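Local coordinates for transcription inhibitor protein Gfh1 (Thermus thermophilus, PDB 2F23) that shuts down the catalytic activities of RNA polymerase by partly blocking its substrate site, so that NTPs cannot bind, at residues Q34-S39 / S46-A51; E20-R25 / E59-S64; A10-L15 / D67-A72. All blocks are in the same frame, centred on the assembly; numbering follows the deposited sequence.

Contact 1: Q34-S39 / S46-A51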
# COMPACT_ATOMS: atom_id res chain seq x y z
N GLN A 34 -13.16 -24.00 -6.26
CA GLN A 34 -14.33 -24.87 -6.28
C GLN A 34 -14.31 -25.80 -7.49
O GLN A 34 -14.61 -26.99 -7.37
CB GLN A 34 -15.62 -24.03 -6.29
CG GLN A 34 -16.89 -24.85 -6.19
CD GLN A 34 -16.94 -25.71 -4.94
OE1 GLN A 34 -16.70 -25.23 -3.83
NE2 GLN A 34 -17.26 -26.99 -5.11
N GLU A 35 -13.96 -25.25 -8.65
CA GLU A 35 -13.90 -26.04 -9.88
C GLU A 35 -12.89 -27.18 -9.73
O GLU A 35 -13.16 -28.31 -10.14
CB GLU A 35 -13.48 -25.16 -11.07
CG GLU A 35 -14.31 -23.89 -11.27
CD GLU A 35 -15.76 -24.16 -11.58
OE1 GLU A 35 -16.46 -24.77 -10.73
OE2 GLU A 35 -16.21 -23.77 -12.67
N LEU A 36 -11.73 -26.89 -9.15
CA LEU A 36 -10.69 -27.89 -8.96
C LEU A 36 -11.10 -28.94 -7.94
O LEU A 36 -10.72 -30.11 -8.05
CB LEU A 36 -9.38 -27.23 -8.52
CG LEU A 36 -8.70 -26.33 -9.56
CD1 LEU A 36 -7.47 -25.70 -8.95
CD2 LEU A 36 -8.33 -27.15 -10.79
N MET A 37 -11.87 -28.53 -6.94
CA MET A 37 -12.32 -29.45 -5.90
C MET A 37 -13.34 -30.43 -6.49
O MET A 37 -13.42 -31.58 -6.06
CB MET A 37 -12.94 -28.67 -4.73
CG MET A 37 -11.93 -27.78 -3.99
SD MET A 37 -12.59 -26.90 -2.54
CE MET A 37 -12.85 -28.23 -1.48
N GLU A 38 -14.08 -29.98 -7.49
CA GLU A 38 -15.09 -30.83 -8.13
C GLU A 38 -14.59 -31.48 -9.42
O GLU A 38 -15.35 -32.18 -10.10
CB GLU A 38 -16.35 -30.01 -8.44
CG GLU A 38 -17.01 -29.38 -7.22
CD GLU A 38 -18.40 -28.84 -7.52
OE1 GLU A 38 -19.28 -29.65 -7.88
OE2 GLU A 38 -18.60 -27.62 -7.39
N SER A 39 -13.33 -31.26 -9.77
CA SER A 39 -12.76 -31.83 -10.98
C SER A 39 -12.62 -33.35 -10.87
O SER A 39 -12.41 -33.88 -9.78
CB SER A 39 -11.39 -31.22 -11.27
OG SER A 39 -10.45 -31.52 -10.25
N SER A 46 -1.04 -30.43 -6.89
CA SER A 46 -0.30 -29.18 -7.10
C SER A 46 -1.21 -28.01 -7.45
O SER A 46 -1.06 -26.91 -6.91
CB SER A 46 0.73 -29.36 -8.21
OG SER A 46 1.42 -28.15 -8.47
N GLY A 47 -2.16 -28.25 -8.35
CA GLY A 47 -3.08 -27.21 -8.77
C GLY A 47 -3.98 -26.74 -7.65
O GLY A 47 -4.23 -25.55 -7.50
N LEU A 48 -4.48 -27.69 -6.86
CA LEU A 48 -5.35 -27.35 -5.74
C LEU A 48 -4.60 -26.53 -4.70
O LEU A 48 -5.12 -25.55 -4.17
CB LEU A 48 -5.89 -28.63 -5.08
CG LEU A 48 -7.13 -29.29 -5.69
CD1 LEU A 48 -7.35 -30.64 -5.04
CD2 LEU A 48 -8.34 -28.39 -5.47
N GLU A 49 -3.37 -26.93 -4.41
CA GLU A 49 -2.57 -26.21 -3.42
C GLU A 49 -2.30 -24.79 -3.87
O GLU A 49 -2.37 -23.85 -3.07
CB GLU A 49 -1.26 -26.95 -3.16
CG GLU A 49 -1.44 -28.24 -2.36
CD GLU A 49 -2.18 -28.02 -1.05
OE1 GLU A 49 -1.76 -27.15 -0.26
OE2 GLU A 49 -3.19 -28.72 -0.81
N ALA A 50 -2.00 -24.61 -5.16
CA ALA A 50 -1.73 -23.29 -5.70
C ALA A 50 -2.99 -22.43 -5.63
O ALA A 50 -2.93 -21.24 -5.33
CB ALA A 50 -1.25 -23.39 -7.15
N ALA A 51 -4.14 -23.05 -5.90
CA ALA A 51 -5.42 -22.34 -5.85
C ALA A 51 -5.74 -21.91 -4.43
O ALA A 51 -6.23 -20.80 -4.21
CB ALA A 51 -6.53 -23.23 -6.39

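Contact 2: E20-R25 / E59-S64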
# COMPACT_ATOMS: atom_id res chain seq x y z
N GLU A 20 -12.47 -3.15 -3.41
CA GLU A 20 -13.47 -3.66 -4.34
C GLU A 20 -12.81 -4.57 -5.37
O GLU A 20 -13.35 -5.62 -5.72
CB GLU A 20 -14.18 -2.50 -5.05
CG GLU A 20 -14.92 -1.58 -4.10
CD GLU A 20 -16.09 -2.25 -3.40
OE1 GLU A 20 -15.88 -3.30 -2.76
OE2 GLU A 20 -17.21 -1.72 -3.49
N ARG A 21 -11.64 -4.17 -5.85
CA ARG A 21 -10.91 -4.96 -6.84
C ARG A 21 -10.47 -6.28 -6.21
O ARG A 21 -10.54 -7.33 -6.85
CB ARG A 21 -9.70 -4.18 -7.36
CG ARG A 21 -10.04 -3.13 -8.42
CD ARG A 21 -11.17 -2.20 -7.98
NE ARG A 21 -11.47 -1.15 -8.95
CZ ARG A 21 -10.63 -0.17 -9.27
NH1 ARG A 21 -9.43 -0.10 -8.71
NH2 ARG A 21 -11.00 0.75 -10.16
N GLU A 22 -10.04 -6.23 -4.96
CA GLU A 22 -9.61 -7.46 -4.29
C GLU A 22 -10.78 -8.42 -4.08
O GLU A 22 -10.60 -9.63 -4.15
CB GLU A 22 -8.94 -7.14 -2.95
CG GLU A 22 -7.56 -6.52 -3.08
CD GLU A 22 -6.60 -7.38 -3.88
OE1 GLU A 22 -6.51 -8.59 -3.60
OE2 GLU A 22 -5.94 -6.84 -4.79
N ARG A 23 -11.97 -7.89 -3.81
CA ARG A 23 -13.13 -8.75 -3.61
C ARG A 23 -13.44 -9.47 -4.93
O ARG A 23 -13.87 -10.62 -4.93
CB ARG A 23 -14.36 -7.95 -3.16
CG ARG A 23 -14.28 -7.39 -1.74
CD ARG A 23 -15.64 -6.85 -1.33
NE ARG A 23 -15.62 -6.04 -0.12
CZ ARG A 23 -15.33 -6.48 1.10
NH1 ARG A 23 -15.01 -7.75 1.30
NH2 ARG A 23 -15.37 -5.63 2.12
N GLU A 24 -13.23 -8.77 -6.04
CA GLU A 24 -13.49 -9.35 -7.36
C GLU A 24 -12.52 -10.51 -7.57
O GLU A 24 -12.91 -11.58 -8.04
CB GLU A 24 -13.29 -8.30 -8.45
CG GLU A 24 -14.30 -7.16 -8.41
CD GLU A 24 -13.99 -6.06 -9.40
OE1 GLU A 24 -14.80 -5.11 -9.50
OE2 GLU A 24 -12.94 -6.13 -10.08
N ARG A 25 -11.26 -10.28 -7.22
CA ARG A 25 -10.24 -11.31 -7.36
C ARG A 25 -10.53 -12.50 -6.46
O ARG A 25 -10.27 -13.65 -6.84
CB ARG A 25 -8.86 -10.74 -7.04
CG ARG A 25 -8.45 -9.63 -8.00
CD ARG A 25 -7.19 -8.91 -7.56
NE ARG A 25 -6.90 -7.79 -8.46
CZ ARG A 25 -5.87 -6.96 -8.31
NH1 ARG A 25 -5.03 -7.11 -7.30
NH2 ARG A 25 -5.70 -5.97 -9.18
N GLU A 59 -7.33 -13.13 0.47
CA GLU A 59 -8.06 -12.95 1.72
C GLU A 59 -7.27 -12.12 2.72
O GLU A 59 -7.84 -11.29 3.42
CB GLU A 59 -8.40 -14.31 2.33
CG GLU A 59 -9.33 -15.12 1.45
CD GLU A 59 -9.56 -16.52 1.98
OE1 GLU A 59 -8.57 -17.15 2.42
OE2 GLU A 59 -10.71 -16.99 1.94
N ALA A 60 -5.96 -12.33 2.78
CA ALA A 60 -5.10 -11.60 3.70
C ALA A 60 -5.07 -10.11 3.35
O ALA A 60 -5.04 -9.26 4.24
CB ALA A 60 -3.69 -12.17 3.68
N ARG A 61 -5.07 -9.80 2.06
CA ARG A 61 -5.05 -8.41 1.63
C ARG A 61 -6.38 -7.76 2.00
O ARG A 61 -6.42 -6.64 2.50
CB ARG A 61 -4.82 -8.32 0.12
CG ARG A 61 -3.44 -8.80 -0.32
CD ARG A 61 -3.36 -8.92 -1.84
NE ARG A 61 -3.32 -7.63 -2.52
CZ ARG A 61 -2.26 -6.84 -2.55
NH1 ARG A 61 -1.14 -7.19 -1.94
NH2 ARG A 61 -2.31 -5.69 -3.22
N ILE A 62 -7.47 -8.48 1.77
CA ILE A 62 -8.80 -7.97 2.09
C ILE A 62 -8.95 -7.70 3.58
O ILE A 62 -9.54 -6.69 3.97
CB ILE A 62 -9.90 -8.94 1.64
CG1 ILE A 62 -9.99 -8.93 0.11
CG2 ILE A 62 -11.24 -8.56 2.26
CD1 ILE A 62 -10.94 -9.95 -0.46
N ASP A 63 -8.42 -8.59 4.41
CA ASP A 63 -8.51 -8.40 5.86
C ASP A 63 -7.77 -7.14 6.28
O ASP A 63 -8.26 -6.38 7.12
CB ASP A 63 -7.95 -9.61 6.61
CG ASP A 63 -8.84 -10.83 6.48
OD1 ASP A 63 -10.08 -10.68 6.51
OD2 ASP A 63 -8.30 -11.95 6.36
N SER A 64 -6.60 -6.91 5.70
CA SER A 64 -5.82 -5.73 6.03
C SER A 64 -6.54 -4.46 5.57
O SER A 64 -6.58 -3.47 6.30
CB SER A 64 -4.44 -5.81 5.39
OG SER A 64 -3.67 -6.84 5.97
O HOH W 1 -4.27 -4.65 -4.93

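Contact 3: A10-L15 / D67-A72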
# COMPACT_ATOMS: atom_id res chain seq x y z
N ALA A 10 -9.09 11.25 -0.26
CA ALA A 10 -8.47 10.58 -1.39
C ALA A 10 -7.87 9.24 -0.98
O ALA A 10 -8.00 8.25 -1.70
CB ALA A 10 -7.38 11.47 -1.98
N GLY A 11 -7.23 9.21 0.18
CA GLY A 11 -6.63 7.97 0.66
C GLY A 11 -7.67 6.90 0.90
O GLY A 11 -7.47 5.73 0.55
N TYR A 12 -8.78 7.30 1.50
CA TYR A 12 -9.88 6.38 1.77
C TYR A 12 -10.43 5.86 0.45
O TYR A 12 -10.64 4.66 0.28
CB TYR A 12 -10.99 7.08 2.55
CG TYR A 12 -12.11 6.16 2.98
CD1 TYR A 12 -12.10 5.57 4.25
CD2 TYR A 12 -13.17 5.88 2.13
CE1 TYR A 12 -13.13 4.72 4.65
CE2 TYR A 12 -14.19 5.03 2.51
CZ TYR A 12 -14.17 4.45 3.77
OH TYR A 12 -15.19 3.60 4.15
N GLU A 13 -10.66 6.78 -0.49
CA GLU A 13 -11.18 6.42 -1.81
C GLU A 13 -10.29 5.38 -2.49
O GLU A 13 -10.78 4.38 -3.02
CB GLU A 13 -11.27 7.66 -2.71
CG GLU A 13 -11.77 7.34 -4.12
CD GLU A 13 -11.87 8.58 -5.00
OE1 GLU A 13 -12.30 9.63 -4.49
OE2 GLU A 13 -11.55 8.49 -6.20
N ARG A 14 -8.99 5.62 -2.49
CA ARG A 14 -8.07 4.69 -3.13
C ARG A 14 -8.13 3.30 -2.51
O ARG A 14 -8.23 2.31 -3.23
CB ARG A 14 -6.64 5.22 -3.07
CG ARG A 14 -6.44 6.56 -3.75
CD ARG A 14 -4.97 6.92 -3.87
NE ARG A 14 -4.34 6.34 -5.06
CZ ARG A 14 -4.06 5.05 -5.22
NH1 ARG A 14 -4.34 4.18 -4.26
NH2 ARG A 14 -3.49 4.63 -6.34
N LEU A 15 -8.08 3.23 -1.19
CA LEU A 15 -8.13 1.94 -0.51
C LEU A 15 -9.46 1.22 -0.70
O LEU A 15 -9.48 -0.00 -0.83
CB LEU A 15 -7.82 2.11 0.98
CG LEU A 15 -6.38 2.55 1.26
CD1 LEU A 15 -6.19 2.70 2.76
CD2 LEU A 15 -5.40 1.52 0.70
N ASP A 67 -9.52 -3.76 7.77
CA ASP A 67 -9.08 -3.30 9.08
C ASP A 67 -8.78 -1.80 9.05
O ASP A 67 -9.27 -1.04 9.88
CB ASP A 67 -7.81 -4.05 9.51
CG ASP A 67 -7.31 -3.60 10.87
OD1 ASP A 67 -6.09 -3.34 10.99
OD2 ASP A 67 -8.12 -3.50 11.81
N ILE A 68 -7.97 -1.39 8.08
CA ILE A 68 -7.60 0.01 7.95
C ILE A 68 -8.79 0.91 7.64
O ILE A 68 -8.98 1.94 8.27
CB ILE A 68 -6.54 0.19 6.85
CG1 ILE A 68 -5.31 -0.63 7.22
CG2 ILE A 68 -6.20 1.67 6.68
CD1 ILE A 68 -4.20 -0.54 6.23
N LEU A 69 -9.60 0.51 6.67
CA LEU A 69 -10.76 1.30 6.29
C LEU A 69 -11.81 1.44 7.38
O LEU A 69 -12.40 2.51 7.56
CB LEU A 69 -11.40 0.71 5.03
CG LEU A 69 -10.62 0.96 3.73
CD1 LEU A 69 -11.22 0.11 2.62
CD2 LEU A 69 -10.69 2.44 3.36
N SER A 70 -12.03 0.37 8.13
CA SER A 70 -13.03 0.39 9.19
C SER A 70 -12.62 1.23 10.40
O SER A 70 -13.48 1.73 11.13
CB SER A 70 -13.35 -1.04 9.65
OG SER A 70 -12.23 -1.63 10.29
N ARG A 71 -11.32 1.40 10.60
CA ARG A 71 -10.83 2.16 11.74
C ARG A 71 -10.35 3.56 11.38
O ARG A 71 -9.98 4.34 12.26
CB ARG A 71 -9.70 1.40 12.43
CG ARG A 71 -10.13 0.05 12.96
CD ARG A 71 -9.09 -0.61 13.85
NE ARG A 71 -7.84 -0.90 13.15
CZ ARG A 71 -6.77 -0.11 13.14
NH1 ARG A 71 -6.79 1.03 13.81
NH2 ARG A 71 -5.69 -0.47 12.47
N ALA A 72 -10.37 3.87 10.10
CA ALA A 72 -9.90 5.17 9.64
C ALA A 72 -10.72 6.37 10.05
O ALA A 72 -11.95 6.32 10.13
CB ALA A 72 -9.76 5.15 8.12
O HOH W 2 -15.14 2.53 6.60

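Contact 1: Q34-S39 / S46-A51
The last turn of helix 9-37 faces the first turns of helix 46-71, and the backbones come nearest at L36 and L48, whose CA atoms are 6.3 Å apart. This is the tip end of the antiparallel helical hairpin, the coiled coil of the GreA/GreB family. The chain reverses here through a short loop without helix or strand. L36 and L48 carry the contact. Methyl CD2 of L48 pushes against the base of the L36 side chain, and CD2 to L36 CB is 3.4 Å, tighter than ordinary van der Waals contact. L48 CB does not head straight across; its CD2 methyl does the reaching. Its CG stands beside the backbone N (chi1 -84°), which carries CD2 over to the helix of L36. The same methyl also touches M37 CG at 3.9 Å, where the two side chains cross at about a right angle. L36 answers with its other end. Its CD1 methyl lies 3.7 Å from A51 CB and 3.6 Å from the carbonyl O of G47. It thus rests against two residues one helical turn apart. L33, one turn back on helix 9-37, also touches L48 and A51 and continues the apolar strip. Beyond L36 the helix is closing. The hydroxyl of S39 donates to the carbonyl O of L36, with OG to O at 2.6 Å. Q34 NE2 donates to E38 OE2 at 2.7 Å, meeting the carboxylate from above its plane. No hydrogen bond or salt bridge joins the two segments. L36 and L48 stay partly exposed, and the buried area is small, 178 Å². Attraction between the helices at this end is therefore by apolar contact, with the side-chain hydrogen bonds of 34-39 made within that segment.

Contact 2: E20-R25 / E59-S64
Helices 20-25 and 59-64 run antiparallel, with 152° between their directions and axes 9.6 Å apart at closest approach; E22 and I62 have the nearest CA atoms. They form the middle of the long helical hairpin, the coiled coil of the GreA/GreB family. I62 supplies the apolar part. Its CG1 packs on E22 CB at 3.7 Å. Its CD1 reaches the backbone carbonyl O of E22, also at 3.7 Å. L19 and L26 of helix 9-37 also touch I62, so it sits in an apolar seam to which E22 adds its CB. The R23 guanidinium passes near I62 CG2, the two side chains crossing at about a right angle. Its charge is met by E66 of the other helix through NH2.

The carboxylate of E22 leaves I62 behind and turns toward R61. The bend of its chain at chi2 (-57°) brings the acid group there. E22 OE1 makes a salt bridge to R61 NE at 3.5 Å, too loose to be a hydrogen bond. The carboxylate lies at the edge of the R61 guanidinium, with the two planes 66° apart. R25, one turn further along the same helix, takes the other oxygen: its NH1 is 2.7 Å from E22 OE2. The three residues make a salt-bridge network. One buried acid lies between two arginines, which probably favours its charged form. A water completes the link, donating to E22 OE2 and accepting from R61 NH2, each at 2.8 Å.

Contact 3: A10-L15 / D67-A72
The base of the helical hairpin, where the coiled coil joins the rest of the protein, is closed by the start of helix 9-37 and the end of helix 46-71. The short segments run antiparallel with 141° between their directions and axes 10.5 Å apart at their closest. L69 fills the centre of the contact. Its CD2 methyl sits over one face of the Y12 ring, 3.8 Å from the centroid and 22° off the normal. This is a CH-pi contact, shifted toward the CD1 and CE1 rim; CD2 to Y12 CD1 is 3.5 Å. The Y12 ring is carried there by a CG opposite the backbone N (chi1 -175°), which sends the ring out from its helix so that one face meets L69 CD2. The same L69 methyl also touches L15 CB at 3.7 Å, so it is held between an aromatic face and an aliphatic stem. L15 reaches further with CD1, which meets I68 CG2 at 4.1 Å. V137 of strand 137-142 touches L15, and V5 of strand 5-7 touches I68, so the pair packs against two strands. The phenol end is polar. A water lies at the edge of the ring in its plane, 2.7 Å from Y12 OH, and donates to the carbonyl O of L69 at 2.9 Å. An alanine in place of Y12 would take away ring and hydroxyl, and would probably leave one side of L69 CD2 uncovered and the water without its tyrosine partner. No direct hydrogen bond crosses between the segments. The helices are joined by buried apolar packing, with a single water bridging to the backbone at its margin.

In the fold
All three contacts join helix 9-37 to helix 46-71, at successive levels of one antiparallel hairpin. Contact 1 is at the far tip, its centre about 29 Å from the centre of the chain. It is a surface contact, small and apolar. Contact 2 lies between the other two, nearer the base, and is partly buried; it alone adds a charged network to the apolar seam. Contact 3, at the base, is buried and has the largest interface, with an aromatic face and neighbouring strands. Centres of contacts 2 and 3 are about 13 Å apart, those of contacts 1 and 3 about 33 Å. Along the chain, contact 3 encloses contact 2, which encloses contact 1.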